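Local coordinates for protein phosphatidylinositol phosphate phosphatase (Schizosaccharomyces pombe, PDB 1I9Z) that removes the 5-phosphate from soluble and lipid inositol phosphates such as Ins(1,4,5)P3 and phosphatidylinositol 4,5-bisphosphate, through its central 5-phosphatase domain, at residues N209-L214 with V278-D283. Numbering follows the deposited sequence.
Sequences NYRISL and VPAWTD. With 2IP (D-myo-inositol-1,4-bisphosphate), chain C.
Two irregular loops run roughly antiparallel in a buried, largely water-mediated contact: 209-214, between strand 201-205 and helix 216-224, lies against 278-283, which leads into strand 283-288. A single direct hydrogen bond joins them, N209 N to a lone pair of T282 O at 3.3 Å. Beyond it, waters take over. One accepts from Y210 N and donates to the carbonyls of W281 and T282; a second, 2.8 Å from both Y210 O and W281 N, bridges that pair; a third runs from R211 NH1 to V278 O, and a fourth from I212 N to P279 O.

R211 carries the ligand-binding end. Its chain bends at chi2 (-57°), then runs past A280, whose CB touches R211 CD at 3.6 Å, while T282 CG2 lies alongside NE. R211 grips N209 side-on: R211 NE donates to N209 O, and R211 NH2 to N209 OD1 at 2.9 Å, both from above the acceptor's plane. These two bonds fix how the guanidinium is turned, so N209 acts as a second-shell residue; its own amide is held through ND2 to L167 O. So oriented, R211 NH1 reaches O5 of the inositol bisphosphate at 3.0 Å and O6 more loosely, with a weak NH2 bond to O5.

At the other end I212 crosses W281 obliquely, I212 CD1 meeting W281 CE3 at 3.7 Å. V278 CG1, anti to its backbone N, presses on L214 O, which also accepts a hydrogen bond from Y171 OH.

The Y261 hydroxyl and the backbone N of Y171 also hydrogen-bond the ligand. With R211 they belong to the inositol phosphate pocket, occupied by the dephosphorylated product, on loops at one end of the DNase I-like β-sandwich; O5 is the oxygen that carried the 5-phosphate.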
ATOM      1  N   ASN A 209     -13.174  -0.588   5.896  1.00 14.99           N
ATOM      2  CA  ASN A 209     -14.475  -0.753   6.514  1.00 14.54           C
ATOM      3  C   ASN A 209     -15.695  -0.744   5.629  1.00 14.92           C
ATOM      4  O   ASN A 209     -16.803  -0.772   6.141  1.00 16.46           O
ATOM      5  CB  ASN A 209     -14.696   0.246   7.689  1.00 15.95           C
ATOM      6  CG  ASN A 209     -14.654  -0.446   9.103  1.00 15.28           C
ATOM      7  OD1 ASN A 209     -15.193  -1.528   9.288  1.00 16.99           O
ATOM      8  ND2 ASN A 209     -13.963   0.192  10.084  1.00 16.41           N
ATOM      9  N   TYR A 210     -15.487  -0.744   4.311  1.00 13.63           N
ATOM     10  CA  TYR A 210     -16.620  -0.793   3.394  1.00 13.33           C
ATOM     11  C   TYR A 210     -17.255  -2.158   3.477  1.00 14.30           C
ATOM     12  O   TYR A 210     -16.549  -3.207   3.629  1.00 12.92           O
ATOM     13  CB  TYR A 210     -16.191  -0.478   1.987  1.00 12.36           C
ATOM     14  CG  TYR A 210     -15.886   1.011   1.778  1.00 14.99           C
ATOM     15  CD1 TYR A 210     -14.589   1.509   1.934  1.00 14.95           C
ATOM     16  CD2 TYR A 210     -16.896   1.898   1.376  1.00 17.50           C
ATOM     17  CE1 TYR A 210     -14.284   2.849   1.688  1.00 13.98           C
ATOM     18  CE2 TYR A 210     -16.604   3.247   1.159  1.00 16.93           C
ATOM     19  CZ  TYR A 210     -15.270   3.700   1.318  1.00 15.55           C
ATOM     20  OH  TYR A 210     -14.989   5.006   1.079  1.00 17.45           O
ATOM     21  N   ARG A 211     -18.581  -2.172   3.317  1.00 14.29           N
ATOM     22  CA  ARG A 211     -19.381  -3.402   3.571  1.00 14.74           C
ATOM     23  C   ARG A 211     -20.144  -3.933   2.347  1.00 15.44           C
ATOM     24  O   ARG A 211     -20.137  -3.316   1.250  1.00 16.09           O
ATOM     25  CB  ARG A 211     -20.401  -3.120   4.693  1.00 16.17           C
ATOM     26  CG  ARG A 211     -19.805  -2.503   5.995  1.00 18.48           C
ATOM     27  CD  ARG A 211     -18.705  -3.393   6.601  1.00 17.91           C
ATOM     28  NE  ARG A 211     -18.086  -2.727   7.754  1.00 20.95           N
ATOM     29  CZ  ARG A 211     -18.549  -2.819   9.006  1.00 21.82           C
ATOM     30  NH1 ARG A 211     -19.631  -3.563   9.258  1.00 18.44           N
ATOM     31  NH2 ARG A 211     -17.964  -2.108   9.992  1.00 22.19           N
ATOM     32  N   ILE A 212     -20.710  -5.148   2.508  1.00 15.91           N
ATOM     33  CA  ILE A 212     -21.540  -5.714   1.408  1.00 15.74           C
ATOM     34  C   ILE A 212     -22.966  -5.327   1.825  1.00 14.61           C
ATOM     35  O   ILE A 212     -23.445  -5.698   2.916  1.00 15.49           O
ATOM     36  CB  ILE A 212     -21.383  -7.247   1.355  1.00 14.03           C
ATOM     37  CG1 ILE A 212     -19.932  -7.584   0.940  1.00 13.44           C
ATOM     38  CG2 ILE A 212     -22.393  -7.862   0.362  1.00 15.10           C
ATOM     39  CD1 ILE A 212     -19.682  -9.073   1.131  1.00 14.69           C
ATOM     40  N   SER A 213     -23.698  -4.623   0.929  1.00 15.79           N
ATOM     41  CA  SER A 213     -25.012  -4.144   1.305  1.00 16.40           C
ATOM     42  C   SER A 213     -26.156  -5.165   1.167  1.00 18.70           C
ATOM     43  O   SER A 213     -27.173  -4.888   0.477  1.00 17.50           O
ATOM     44  CB  SER A 213     -25.342  -2.848   0.478  1.00 20.58           C
ATOM     45  OG  SER A 213     -24.184  -2.005   0.463  1.00 27.58           O
ATOM     46  N   LEU A 214     -25.992  -6.331   1.809  1.00 17.17           N
ATOM     47  CA  LEU A 214     -27.054  -7.355   1.856  1.00 17.04           C
ATOM     48  C   LEU A 214     -27.137  -7.781   3.343  1.00 16.93           C
ATOM     49  O   LEU A 214     -26.310  -7.328   4.152  1.00 16.57           O
ATOM     50  CB  LEU A 214     -26.747  -8.544   0.921  1.00 13.89           C
ATOM     51  CG  LEU A 214     -26.655  -8.251  -0.582  1.00 15.85           C
ATOM     52  CD1 LEU A 214     -26.032  -9.490  -1.253  1.00 19.37           C
ATOM     53  CD2 LEU A 214     -28.079  -7.977  -1.180  1.00 18.18           C
ATOM     54  N   VAL A 278     -22.838  -8.463   9.439  1.00 16.38           N
ATOM     55  CA  VAL A 278     -22.857  -9.004   8.090  1.00 15.45           C
ATOM     56  C   VAL A 278     -21.412  -9.120   7.586  1.00 15.15           C
ATOM     57  O   VAL A 278     -20.584  -8.176   7.756  1.00 16.05           O
ATOM     58  CB  VAL A 278     -23.655  -8.059   7.130  1.00 16.90           C
ATOM     59  CG1 VAL A 278     -23.700  -8.693   5.655  1.00 16.27           C
ATOM     60  CG2 VAL A 278     -25.104  -7.812   7.657  1.00 15.17           C
ATOM     61  N   PRO A 279     -21.053 -10.260   6.961  1.00 14.79           N
ATOM     62  CA  PRO A 279     -19.678 -10.387   6.436  1.00 16.30           C
ATOM     63  C   PRO A 279     -19.372  -9.288   5.431  1.00 17.35           C
ATOM     64  O   PRO A 279     -20.301  -8.774   4.758  1.00 17.98           O
ATOM     65  CB  PRO A 279     -19.623 -11.756   5.751  1.00 16.69           C
ATOM     66  CG  PRO A 279     -20.662 -12.578   6.596  1.00 16.44           C
ATOM     67  CD  PRO A 279     -21.809 -11.535   6.897  1.00 16.03           C
ATOM     68  N   ALA A 280     -18.079  -8.958   5.309  1.00 14.59           N
ATOM     69  CA  ALA A 280     -17.671  -7.915   4.364  1.00 14.71           C
ATOM     70  C   ALA A 280     -16.201  -8.002   3.988  1.00 15.15           C
ATOM     71  O   ALA A 280     -15.430  -8.591   4.712  1.00 15.28           O
ATOM     72  CB  ALA A 280     -17.954  -6.516   5.019  1.00 12.92           C
ATOM     73  N   TRP A 281     -15.847  -7.434   2.837  1.00 12.28           N
ATOM     74  CA  TRP A 281     -14.468  -7.294   2.433  1.00 13.09           C
ATOM     75  C   TRP A 281     -14.006  -5.922   3.020  1.00 12.35           C
ATOM     76  O   TRP A 281     -13.824  -4.912   2.295  1.00 14.56           O
ATOM     77  CB  TRP A 281     -14.316  -7.279   0.895  1.00 14.71           C
ATOM     78  CG  TRP A 281     -14.452  -8.669   0.339  1.00 15.07           C
ATOM     79  CD1 TRP A 281     -13.548  -9.726   0.444  1.00 15.43           C
ATOM     80  CD2 TRP A 281     -15.507  -9.120  -0.505  1.00 17.32           C
ATOM     81  NE1 TRP A 281     -13.996 -10.807  -0.329  1.00 15.09           N
ATOM     82  CE2 TRP A 281     -15.181 -10.449  -0.920  1.00 16.35           C
ATOM     83  CE3 TRP A 281     -16.700  -8.521  -0.975  1.00 15.46           C
ATOM     84  CZ2 TRP A 281     -16.010 -11.185  -1.798  1.00 16.08           C
ATOM     85  CZ3 TRP A 281     -17.519  -9.280  -1.859  1.00 15.56           C
ATOM     86  CH2 TRP A 281     -17.164 -10.557  -2.246  1.00 16.58           C
ATOM     87  N   THR A 282     -13.799  -5.904   4.349  1.00 13.02           N
ATOM     88  CA  THR A 282     -13.372  -4.655   5.018  1.00 12.95           C
ATOM     89  C   THR A 282     -11.906  -4.327   4.717  1.00 14.95           C
ATOM     90  O   THR A 282     -11.524  -3.166   4.706  1.00 13.87           O
ATOM     91  CB  THR A 282     -13.469  -4.773   6.569  1.00 13.71           C
ATOM     92  OG1 THR A 282     -12.945  -6.034   7.017  1.00 14.49           O
ATOM     93  CG2 THR A 282     -14.880  -4.686   7.008  1.00 12.37           C
ATOM     94  N   ASP A 283     -11.092  -5.367   4.473  1.00 13.25           N
ATOM     95  CA  ASP A 283      -9.606  -5.218   4.295  1.00 14.56           C
ATOM     96  C   ASP A 283      -9.223  -5.206   2.835  1.00 15.47           C
ATOM     97  O   ASP A 283      -9.509  -6.157   2.137  1.00 17.02           O
ATOM     98  CB  ASP A 283      -8.951  -6.395   5.036  1.00 13.52           C
ATOM     99  CG  ASP A 283      -9.460  -6.432   6.475  1.00 13.43           C
ATOM    100  OD1 ASP A 283      -8.997  -5.573   7.269  1.00 17.00           O
ATOM    101  OD2 ASP A 283     -10.411  -7.218   6.806  1.00 16.14           O
TER
HETATM  102  C1  2IP C 302     -21.469  -1.147  13.722  0.50 57.15           C
HETATM  103  C2  2IP C 302     -20.572  -0.864  14.955  0.50 56.44           C
HETATM  104  C3  2IP C 302     -19.854  -2.158  15.464  0.50 55.74           C
HETATM  105  C4  2IP C 302     -19.047  -2.897  14.364  0.50 55.30           C
HETATM  106  C5  2IP C 302     -20.039  -3.262  13.238  0.50 56.01           C
HETATM  107  C6  2IP C 302     -20.729  -2.007  12.626  0.50 56.48           C
HETATM  108  O1  2IP C 302     -22.848  -0.957  13.554  0.50 59.22           O
HETATM  109  O2  2IP C 302     -19.565   0.071  14.675  0.50 55.17           O
HETATM  110  O3  2IP C 302     -18.951  -1.845  16.484  0.50 56.00           O
HETATM  111  O4  2IP C 302     -18.447  -4.102  14.941  0.50 53.37           O
HETATM  112  O5  2IP C 302     -19.364  -3.954  12.187  0.50 55.20           O
HETATM  113  O6  2IP C 302     -21.595  -2.589  11.661  0.50 55.61           O
HETATM  114  P4  2IP C 302     -16.898  -4.327  15.102  0.50 51.58           P
HETATM  115  O41 2IP C 302     -16.260  -4.056  13.690  0.50 52.69           O
HETATM  116  O42 2IP C 302     -16.635  -5.700  15.531  0.50 50.04           O
HETATM  117  O43 2IP C 302     -16.525  -3.291  16.177  0.50 51.76           O
HETATM  118  P1  2IP C 302     -23.666   0.040  12.781  0.50 59.45           P
HETATM  119  O11 2IP C 302     -24.665   0.545  13.836  0.50 61.20           O
HETATM  120  O12 2IP C 302     -22.994   1.221  12.124  0.50 60.96           O
HETATM  121  O13 2IP C 302     -24.470  -0.817  11.796  0.50 60.76           O
HETATM  122  O   HOH W   1     -13.263  -2.020   2.792  1.00 13.26           O
HETATM  123  O   HOH W   2     -17.217  -5.215   1.741  1.00 15.61           O
HETATM  124  O   HOH W   3     -21.120  -5.498   7.823  1.00 19.45           O
HETATM  125  O   HOH W   4     -21.499  -6.405   4.998  1.00 16.56           O